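Local coordinates for Exo-beta-1,3-glucanase (Streptomyces sp. SirexAA-E, PDB 4PEY), which hydrolyses laminarin and laminarioligosaccharides as an exo-beta-1,3-glucanase, working from the non-reducing ends and yielding glucose and laminaribiose, at residues G155-D160 with Q174-D179; V189-F194 with T452-N457. The protein carries 1 engineered substitution. One frame throughout, in Å; residues are numbered along the deposited sequence.

Contact 1 of 2, residues G155-D160 with Q174-D179; sequences GGYIAD and QWYTRD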
ATOM      1  N   GLY A 155      10.162  -4.229   0.579  1.00 11.62           N
ATOM      2  CA  GLY A 155       8.726  -4.454   0.466  1.00 10.74           C
ATOM      3  C   GLY A 155       8.062  -4.387   1.835  1.00 11.47           C
ATOM      4  O   GLY A 155       8.625  -3.802   2.761  1.00 13.26           O
ATOM      5  N   GLY A 156       6.872  -4.960   1.995  1.00 11.28           N
ATOM      6  CA  GLY A 156       6.110  -5.604   0.947  1.00 10.93           C
ATOM      7  C   GLY A 156       4.793  -6.033   1.572  1.00 10.47           C
ATOM      8  O   GLY A 156       4.612  -5.934   2.795  1.00 11.25           O
ATOM      9  N   TYR A 157       3.876  -6.521   0.749  1.00 11.13           N
ATOM     10  CA  TYR A 157       2.510  -6.762   1.207  1.00 10.69           C
ATOM     11  C   TYR A 157       1.896  -7.988   0.541  1.00  9.43           C
ATOM     12  O   TYR A 157       1.775  -8.034  -0.678  1.00 10.48           O
ATOM     13  CB  TYR A 157       1.651  -5.515   0.934  1.00 10.75           C
ATOM     14  CG  TYR A 157       0.198  -5.640   1.345  1.00  9.82           C
ATOM     15  CD1 TYR A 157      -0.228  -5.236   2.610  1.00 10.29           C
ATOM     16  CD2 TYR A 157      -0.747  -6.167   0.467  1.00  9.79           C
ATOM     17  CE1 TYR A 157      -1.566  -5.360   2.993  1.00 11.26           C
ATOM     18  CE2 TYR A 157      -2.082  -6.292   0.834  1.00 10.12           C
ATOM     19  CZ  TYR A 157      -2.487  -5.892   2.097  1.00 10.59           C
ATOM     20  OH  TYR A 157      -3.813  -6.009   2.452  1.00 12.04           O
ATOM     21  N   ILE A 158       1.528  -8.983   1.347  1.00  9.68           N
ATOM     22  CA  ILE A 158       0.765 -10.140   0.870  1.00 11.33           C
ATOM     23  C   ILE A 158      -0.529 -10.241   1.673  1.00 11.12           C
ATOM     24  O   ILE A 158      -0.500 -10.165   2.907  1.00 11.80           O
ATOM     25  CB  ILE A 158       1.560 -11.469   1.012  1.00 11.25           C
ATOM     26  CG1 ILE A 158       2.770 -11.489   0.069  1.00 12.33           C
ATOM     27  CG2 ILE A 158       0.648 -12.684   0.746  1.00 11.77           C
ATOM     28  CD1 ILE A 158       3.819 -12.540   0.438  1.00 13.66           C
ATOM     29  N   ALA A 159      -1.658 -10.392   0.987  1.00 10.91           N
ATOM     30  CA  ALA A 159      -2.934 -10.603   1.671  1.00 10.24           C
ATOM     31  C   ALA A 159      -3.768 -11.664   0.984  1.00 10.37           C
ATOM     32  O   ALA A 159      -3.727 -11.808  -0.237  1.00 10.77           O
ATOM     33  CB  ALA A 159      -3.730  -9.310   1.762  1.00 10.59           C
ATOM     34  N   ASP A 160      -4.530 -12.394   1.791  1.00 10.52           N
ATOM     35  CA  ASP A 160      -5.534 -13.335   1.297  1.00  9.87           C
ATOM     36  C   ASP A 160      -4.949 -14.323   0.294  1.00 11.05           C
ATOM     37  O   ASP A 160      -5.599 -14.681  -0.683  1.00 12.20           O
ATOM     38  CB  ASP A 160      -6.726 -12.581   0.678  1.00 12.09           C
ATOM     39  CG  ASP A 160      -8.000 -13.408   0.696  1.00 14.04           C
ATOM     40  OD1 ASP A 160      -8.042 -14.365   1.487  1.00 15.33           O
ATOM     41  OD2 ASP A 160      -8.959 -13.117  -0.060  1.00 14.16           O
ATOM     42  N   GLN A 174      11.861  -5.890   5.460  1.00 12.10           N
ATOM     43  CA  GLN A 174      10.651  -5.995   6.248  1.00 11.42           C
ATOM     44  C   GLN A 174       9.538  -6.522   5.356  1.00 11.49           C
ATOM     45  O   GLN A 174       9.684  -6.547   4.129  1.00 12.68           O
ATOM     46  CB  GLN A 174      10.285  -4.637   6.873  1.00 10.09           C
ATOM     47  CG  GLN A 174       9.813  -3.550   5.887  1.00 10.24           C
ATOM     48  CD  GLN A 174      10.945  -2.771   5.227  1.00 10.99           C
ATOM     49  OE1 GLN A 174      11.866  -2.276   5.892  1.00 12.56           O
ATOM     50  NE2 GLN A 174      10.865  -2.635   3.908  1.00 12.92           N
ATOM     51  N   TRP A 175       8.434  -6.950   5.960  1.00 12.04           N
ATOM     52  CA  TRP A 175       7.313  -7.475   5.190  1.00 11.38           C
ATOM     53  C   TRP A 175       6.079  -7.549   6.058  1.00 11.46           C
ATOM     54  O   TRP A 175       6.196  -7.780   7.262  1.00 11.72           O
ATOM     55  CB  TRP A 175       7.633  -8.871   4.627  1.00 12.67           C
ATOM     56  CG  TRP A 175       6.796  -9.200   3.434  1.00 10.79           C
ATOM     57  CD1 TRP A 175       5.547  -9.765   3.424  1.00 11.81           C
ATOM     58  CD2 TRP A 175       7.121  -8.918   2.070  1.00 11.65           C
ATOM     59  NE1 TRP A 175       5.089  -9.871   2.131  1.00 11.88           N
ATOM     60  CE2 TRP A 175       6.035  -9.358   1.282  1.00 11.56           C
ATOM     61  CE3 TRP A 175       8.240  -8.355   1.436  1.00 11.47           C
ATOM     62  CZ2 TRP A 175       6.031  -9.249  -0.116  1.00 10.60           C
ATOM     63  CZ3 TRP A 175       8.234  -8.245   0.049  1.00 11.28           C
ATOM     64  CH2 TRP A 175       7.132  -8.688  -0.712  1.00 10.71           C
ATOM     65  N   TYR A 176       4.907  -7.362   5.443  1.00 11.87           N
ATOM     66  CA  TYR A 176       3.623  -7.608   6.102  1.00 10.61           C
ATOM     67  C   TYR A 176       2.809  -8.641   5.336  1.00 10.54           C
ATOM     68  O   TYR A 176       2.619  -8.521   4.125  1.00 11.09           O
ATOM     69  CB  TYR A 176       2.804  -6.317   6.248  1.00 10.69           C
ATOM     70  CG  TYR A 176       1.452  -6.532   6.914  1.00 10.16           C
ATOM     71  CD1 TYR A 176       1.352  -7.187   8.143  1.00 10.26           C
ATOM     72  CD2 TYR A 176       0.277  -6.085   6.315  1.00 11.50           C
ATOM     73  CE1 TYR A 176       0.117  -7.379   8.755  1.00 11.42           C
ATOM     74  CE2 TYR A 176      -0.963  -6.270   6.923  1.00 10.91           C
ATOM     75  CZ  TYR A 176      -1.036  -6.913   8.139  1.00 11.01           C
ATOM     76  OH  TYR A 176      -2.269  -7.088   8.729  1.00 11.62           O
ATOM     77  N   THR A 177       2.324  -9.648   6.052  1.00  9.79           N
ATOM     78  CA  THR A 177       1.460 -10.673   5.482  1.00 10.80           C
ATOM     79  C   THR A 177       0.209 -10.752   6.341  1.00 10.00           C
ATOM     80  O   THR A 177       0.322 -10.848   7.572  1.00 11.01           O
ATOM     81  CB  THR A 177       2.155 -12.064   5.458  1.00 10.69           C
ATOM     82  OG1 THR A 177       3.446 -11.958   4.844  1.00 11.92           O
ATOM     83  CG2 THR A 177       1.307 -13.111   4.721  1.00 11.08           C
ATOM     84  N   ARG A 178      -0.977 -10.705   5.733  1.00 11.40           N
ATOM     85  CA  ARG A 178      -2.185 -10.947   6.531  1.00 11.72           C
ATOM     86  C   ARG A 178      -3.156 -11.925   5.894  1.00 10.67           C
ATOM     87  O   ARG A 178      -3.239 -12.051   4.667  1.00 10.86           O
ATOM     88  CB  ARG A 178      -2.929  -9.647   6.863  1.00 16.38           C
ATOM     89  CG  ARG A 178      -3.677  -9.005   5.739  1.00 15.34           C
ATOM     90  CD  ARG A 178      -4.818  -8.061   6.232  1.00 13.81           C
ATOM     91  NE  ARG A 178      -5.494  -7.519   5.058  1.00 11.74           N
ATOM     92  CZ  ARG A 178      -6.374  -8.196   4.319  1.00 10.49           C
ATOM     93  NH1 ARG A 178      -6.748  -9.425   4.666  1.00 12.26           N
ATOM     94  NH2 ARG A 178      -6.883  -7.642   3.228  1.00 11.16           N
ATOM     95  N   ASP A 179      -3.848 -12.648   6.771  1.00 11.33           N
ATOM     96  CA  ASP A 179      -5.011 -13.459   6.417  1.00 11.81           C
ATOM     97  C   ASP A 179      -4.698 -14.366   5.237  1.00 11.91           C
ATOM     98  O   ASP A 179      -5.318 -14.291   4.178  1.00 13.38           O
ATOM     99  CB  ASP A 179      -6.202 -12.537   6.154  1.00 12.67           C
ATOM    100  CG  ASP A 179      -6.507 -11.658   7.354  1.00 13.73           C
ATOM    101  OD1 ASP A 179      -6.105 -12.048   8.473  1.00 12.23           O
ATOM    102  OD2 ASP A 179      -7.122 -10.587   7.195  1.00 14.15           O
TER
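Gly156 to Ala159 pair in parallel with Trp175 to Arg178, rung upon rung, as strands 157-159 and 174-178 of successive coils in the N-terminal half of the chain. The strand axes run 4.8 Å apart, and backbone bonds alternate: Tyr176 N to Gly156 O, Ile158 N to Tyr176 O, Arg178 N to Ile158 O, and Asp160 N to Arg178 O. Ahead of this ladder the Gln174 chain is bent about CB-CG (chi2 -84°), which brings CD round toward Gly155; NE2 gives Gly155 O a 2.8 Å bond, nearly straight (171°) and in the planes of both groups, while OE1 is hydrogen-bonded to the Tyr497 hydroxyl.

Aromatic packing marks the same end. Gly156, preceded by a cis peptide, sets its CA over the six-membered ring of Trp175, 3.4 Å from the ring centroid, a CH-pi contact in which a side chain on the glycine would run into CZ3. Ile158 comes to the indole with CG1 at the ring edge and CD1 3.4 Å from Trp175 NE1, a buried N-H that has no polar partner. An alanine in place of Trp175 would probably open a gap over Gly156 CA and deprive Ile158 CG1 and CD1 of their indole neighbour. On the opposite face of the sheet from Ile158 and Thr177, Tyr157 and Tyr176 point the same way, Tyr157 CD1 meeting the edge of the second ring at CD2 (3.8 Å).

Farther along, Ala159 CB sits 3.8 Å above the centre of the Arg178 guanidinium, whose NH1 makes a 2.8 Å salt bridge with Asp179 OD2; Asp179 OD1 is hydrogen-bonded to Thr216 OG1. Glu221 and Asp397 hold the same guanidinium, and Asp397 also takes the Tyr157 hydroxyl. In-register parallel strands of successive coils, with Tyr157 over Tyr176 as an aromatic ladder step, are the hallmark of the right-handed beta-helix, which glycoside hydrolase family 55 carries twice in tandem.

Contact 2 of 2, residues V189-F194 with T452-N457; sequences VWNMTF and TIFYQN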
ATOM      1  N   VAL A 189      14.593 -10.183   8.618  1.00 14.29           N
ATOM      2  CA  VAL A 189      15.743  -9.284   8.597  1.00 14.08           C
ATOM      3  C   VAL A 189      15.571  -8.198   9.666  1.00 14.60           C
ATOM      4  O   VAL A 189      16.217  -8.278  10.715  1.00 15.99           O
ATOM      5  CB  VAL A 189      15.942  -8.686   7.190  1.00 15.01           C
ATOM      6  CG1 VAL A 189      17.091  -7.679   7.171  1.00 15.31           C
ATOM      7  CG2 VAL A 189      16.214  -9.823   6.205  1.00 16.93           C
ATOM      8  N   TRP A 190      14.690  -7.220   9.434  1.00 13.60           N
ATOM      9  CA  TRP A 190      14.421  -6.198  10.459  1.00 12.58           C
ATOM     10  C   TRP A 190      13.019  -6.272  11.067  1.00 12.72           C
ATOM     11  O   TRP A 190      12.852  -6.009  12.260  1.00 13.48           O
ATOM     12  CB  TRP A 190      14.613  -4.782   9.903  1.00 13.81           C
ATOM     13  CG  TRP A 190      16.006  -4.468   9.429  1.00 12.62           C
ATOM     14  CD1 TRP A 190      17.158  -5.146   9.717  1.00 14.41           C
ATOM     15  CD2 TRP A 190      16.371  -3.409   8.543  1.00 13.07           C
ATOM     16  NE1 TRP A 190      18.223  -4.559   9.072  1.00 15.70           N
ATOM     17  CE2 TRP A 190      17.767  -3.486   8.349  1.00 14.86           C
ATOM     18  CE3 TRP A 190      15.655  -2.386   7.916  1.00 12.33           C
ATOM     19  CZ2 TRP A 190      18.456  -2.596   7.530  1.00 14.31           C
ATOM     20  CZ3 TRP A 190      16.337  -1.500   7.109  1.00 13.24           C
ATOM     21  CH2 TRP A 190      17.728  -1.609   6.921  1.00 13.82           C
ATOM     22  N   ASN A 191      12.013  -6.611  10.260  1.00 12.55           N
ATOM     23  CA  ASN A 191      10.631  -6.548  10.740  1.00 12.02           C
ATOM     24  C   ASN A 191       9.684  -7.333   9.856  1.00 11.60           C
ATOM     25  O   ASN A 191       9.147  -6.788   8.892  1.00 11.60           O
ATOM     26  CB  ASN A 191      10.160  -5.088  10.827  1.00 13.36           C
ATOM     27  CG  ASN A 191       8.671  -4.958  11.158  1.00 11.50           C
ATOM     28  OD1 ASN A 191       8.067  -5.858  11.740  1.00 13.16           O
ATOM     29  ND2 ASN A 191       8.075  -3.833  10.762  1.00 13.02           N
ATOM     30  N   MET A 192       9.487  -8.596  10.142  1.00 13.38           N
ATOM     31  CA  MET A 192       8.486  -9.393   9.482  1.00 12.40           C
ATOM     32  C   MET A 192       7.261  -9.573  10.369  1.00 10.50           C
ATOM     33  O   MET A 192       7.336 -10.158  11.422  1.00 12.89           O
ATOM     34  CB  MET A 192       9.052 -10.764   9.077  1.00 15.96           C
ATOM     35  CG  MET A 192       9.920 -10.830   7.825  1.00 24.94           C
ATOM     36  SD  MET A 192      11.206  -9.544   7.607  1.00 26.85           S
ATOM     37  CE  MET A 192      11.780  -9.940   5.959  1.00 22.24           C
ATOM     38  N   THR A 193       6.161  -8.992   9.941  1.00 12.05           N
ATOM     39  CA  THR A 193       4.931  -8.985  10.723  1.00 12.21           C
ATOM     40  C   THR A 193       3.838  -9.817  10.033  1.00 11.06           C
ATOM     41  O   THR A 193       3.701  -9.802   8.796  1.00 11.29           O
ATOM     42  CB  THR A 193       4.444  -7.527  10.967  1.00 12.72           C
ATOM     43  OG1 THR A 193       5.404  -6.838  11.775  1.00 12.16           O
ATOM     44  CG2 THR A 193       3.085  -7.479  11.666  1.00 13.18           C
ATOM     45  N   PHE A 194       3.081 -10.551  10.846  1.00 11.04           N
ATOM     46  CA  PHE A 194       2.030 -11.458  10.393  1.00 11.78           C
ATOM     47  C   PHE A 194       0.767 -11.222  11.214  1.00 11.86           C
ATOM     48  O   PHE A 194       0.843 -11.148  12.442  1.00 12.49           O
ATOM     49  CB  PHE A 194       2.460 -12.920  10.566  1.00 11.08           C
ATOM     50  CG  PHE A 194       3.838 -13.224  10.039  1.00 11.94           C
ATOM     51  CD1 PHE A 194       4.966 -12.995  10.822  1.00 12.98           C
ATOM     52  CD2 PHE A 194       4.009 -13.751   8.764  1.00 12.68           C
ATOM     53  CE1 PHE A 194       6.235 -13.271  10.337  1.00 12.54           C
ATOM     54  CE2 PHE A 194       5.285 -14.036   8.274  1.00 13.07           C
ATOM     55  CZ  PHE A 194       6.397 -13.795   9.058  1.00 12.75           C
ATOM     56  N   THR A 452      -2.429  -0.035  14.690  1.00 11.84           N
ATOM     57  CA  THR A 452      -1.603  -0.213  13.502  1.00 11.23           C
ATOM     58  C   THR A 452      -0.881  -1.542  13.587  1.00 12.42           C
ATOM     59  O   THR A 452      -0.202  -1.822  14.580  1.00 12.09           O
ATOM     60  CB  THR A 452      -0.565   0.923  13.332  1.00 11.34           C
ATOM     61  OG1 THR A 452      -1.253   2.135  13.014  1.00 12.28           O
ATOM     62  CG2 THR A 452       0.425   0.600  12.204  1.00 12.54           C
ATOM     63  N   ILE A 453      -1.052  -2.358  12.551  1.00 10.63           N
ATOM     64  CA  ILE A 453      -0.342  -3.618  12.424  1.00 11.23           C
ATOM     65  C   ILE A 453       0.553  -3.492  11.197  1.00 11.34           C
ATOM     66  O   ILE A 453       0.059  -3.411  10.071  1.00 11.31           O
ATOM     67  CB  ILE A 453      -1.298  -4.816  12.294  1.00 11.25           C
ATOM     68  CG1 ILE A 453      -2.183  -4.925  13.541  1.00 12.48           C
ATOM     69  CG2 ILE A 453      -0.506  -6.115  12.101  1.00 12.20           C
ATOM     70  CD1 ILE A 453      -3.321  -5.903  13.388  1.00 13.01           C
ATOM     71  N   PHE A 454       1.860  -3.441  11.471  1.00 11.11           N
ATOM     72  CA  PHE A 454       2.963  -3.163  10.539  1.00  9.37           C
ATOM     73  C   PHE A 454       3.082  -1.690  10.126  1.00  9.77           C
ATOM     74  O   PHE A 454       2.181  -1.115   9.511  1.00 10.82           O
ATOM     75  CB  PHE A 454       2.903  -4.010   9.261  1.00 11.15           C
ATOM     76  CG  PHE A 454       4.090  -3.773   8.355  1.00  9.68           C
ATOM     77  CD1 PHE A 454       5.242  -4.546   8.476  1.00 12.16           C
ATOM     78  CD2 PHE A 454       4.070  -2.754   7.410  1.00 10.32           C
ATOM     79  CE1 PHE A 454       6.344  -4.313   7.657  1.00 12.59           C
ATOM     80  CE2 PHE A 454       5.164  -2.511   6.602  1.00 11.99           C
ATOM     81  CZ  PHE A 454       6.300  -3.295   6.716  1.00 11.83           C
ATOM     82  N   TYR A 455       4.237  -1.108  10.429  1.00  9.48           N
ATOM     83  CA  TYR A 455       4.572   0.231   9.966  1.00 10.38           C
ATOM     84  C   TYR A 455       5.983   0.243   9.413  1.00 10.08           C
ATOM     85  O   TYR A 455       6.904  -0.301  10.034  1.00 11.84           O
ATOM     86  CB  TYR A 455       4.454   1.255  11.100  1.00 10.66           C
ATOM     87  CG  TYR A 455       4.744   2.689  10.698  1.00 10.30           C
ATOM     88  CD1 TYR A 455       4.034   3.295   9.668  1.00 11.31           C
ATOM     89  CD2 TYR A 455       5.710   3.448  11.368  1.00 11.15           C
ATOM     90  CE1 TYR A 455       4.276   4.610   9.303  1.00 11.04           C
ATOM     91  CE2 TYR A 455       5.958   4.779  11.018  1.00 11.61           C
ATOM     92  CZ  TYR A 455       5.236   5.355   9.985  1.00 11.75           C
ATOM     93  OH  TYR A 455       5.463   6.668   9.619  1.00 11.62           O
ATOM     94  N   GLN A 456       6.149   0.854   8.244  1.00 10.22           N
ATOM     95  CA  GLN A 456       7.479   1.100   7.686  1.00  9.74           C
ATOM     96  C   GLN A 456       7.618   2.569   7.343  1.00 10.41           C
ATOM     97  O   GLN A 456       6.801   3.121   6.594  1.00 10.86           O
ATOM     98  CB  GLN A 456       7.742   0.249   6.437  1.00 10.92           C
ATOM     99  CG  GLN A 456       9.183   0.411   5.878  1.00  9.73           C
ATOM    100  CD  GLN A 456       9.325   1.530   4.854  1.00  9.94           C
ATOM    101  OE1 GLN A 456       8.540   1.630   3.905  1.00 13.28           O
ATOM    102  NE2 GLN A 456      10.334   2.385   5.047  1.00 10.25           N
ATOM    103  N   ASN A 457       8.647   3.201   7.903  1.00  9.99           N
ATOM    104  CA  ASN A 457       8.968   4.581   7.599  1.00  9.51           C
ATOM    105  C   ASN A 457      10.440   4.750   7.273  1.00 10.07           C
ATOM    106  O   ASN A 457      11.285   4.014   7.789  1.00 11.75           O
ATOM    107  CB  ASN A 457       8.613   5.490   8.776  1.00 10.83           C
ATOM    108  CG  ASN A 457       9.306   6.837   8.697  1.00 11.28           C
ATOM    109  OD1 ASN A 457      10.401   7.029   9.239  1.00 11.57           O
ATOM    110  ND2 ASN A 457       8.675   7.783   8.011  1.00 12.03           N
TER
HETATM  111  O   HOH W   1       9.306  -1.718   9.191  1.00 14.65           O
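Asn191 and Thr193 meet Phe454 and Ile453 where the two beta-helix domains of this family 55 enzyme lie against each other. Inside each domain strands are joined by backbone bonds; here side chains and one water, not backbone pairing, make the contact between the two segments. Strands 191-194 and 454-457 pass 8.3 Å apart at about 150°, and no direct hydrogen bond links the two segments.

The Phe454 ring is the centre of the contact. Its CG stands anti to the backbone N (chi1 -176°), and the CD1-CE1 rim turns to strand 191-194. Asn191 ND2 comes 3.6 Å from Phe454 CE1, its amide plane tilted only 19° from that of the ring, and Thr193 CB reaches the same rim near the ring plane, 4.0 Å from CD1. Beyond it, Thr193 CG2 touches Ile453 CG2 at 3.9 Å, the two side chains crossing at about a right angle. These neighbours stand at a corner of the second helix: the chain turns at Ile453, and Phe454 follows with a positive phi. From its own domain Phe434 also packs on the Phe454 ring, while Leu213 and Pro217 of the first domain reach Ile453.

Both branches of the Asn191 amide are engaged, which fixes its rotation. Thr193 OG1 donates to Asn191 OD1 at 2.8 Å, from somewhat outside the carbonyl plane, so that two side chains of one strand brace each other before meeting the opposite domain. ND2 has a weak bond to Gly493 O. ND2 also donates a hydrogen bond to a water, 2.9 Å away, which donates one to Tyr455 O, again at 2.9 Å, making a single-water bridge from Asn191 ND2 to the backbone of the second domain.

In the fold
Strand 174-178 serves both contacts: it pairs with 157-159 in contact 1 and with the strand beginning at Asn191 on its other edge. The contact centres lie 9 Å apart, tied by probable backbone bonds from Trp175 N to Asn191 O (3.0 Å) and from Thr193 N to Trp175 O (2.9 Å); Trp175 O also packs on Phe454 CE1 at 3.5 Å. Contact 1 lies within the coil stack of the first domain, whereas contact 2 joins that stack to the second. Bound glucose comes to about 6 Å from the Gln174 side chain, and to about 10 Å from that of Phe454. Strand 450-458 ends at Ala458, an engineered residue at the position inferred to be the proton donor.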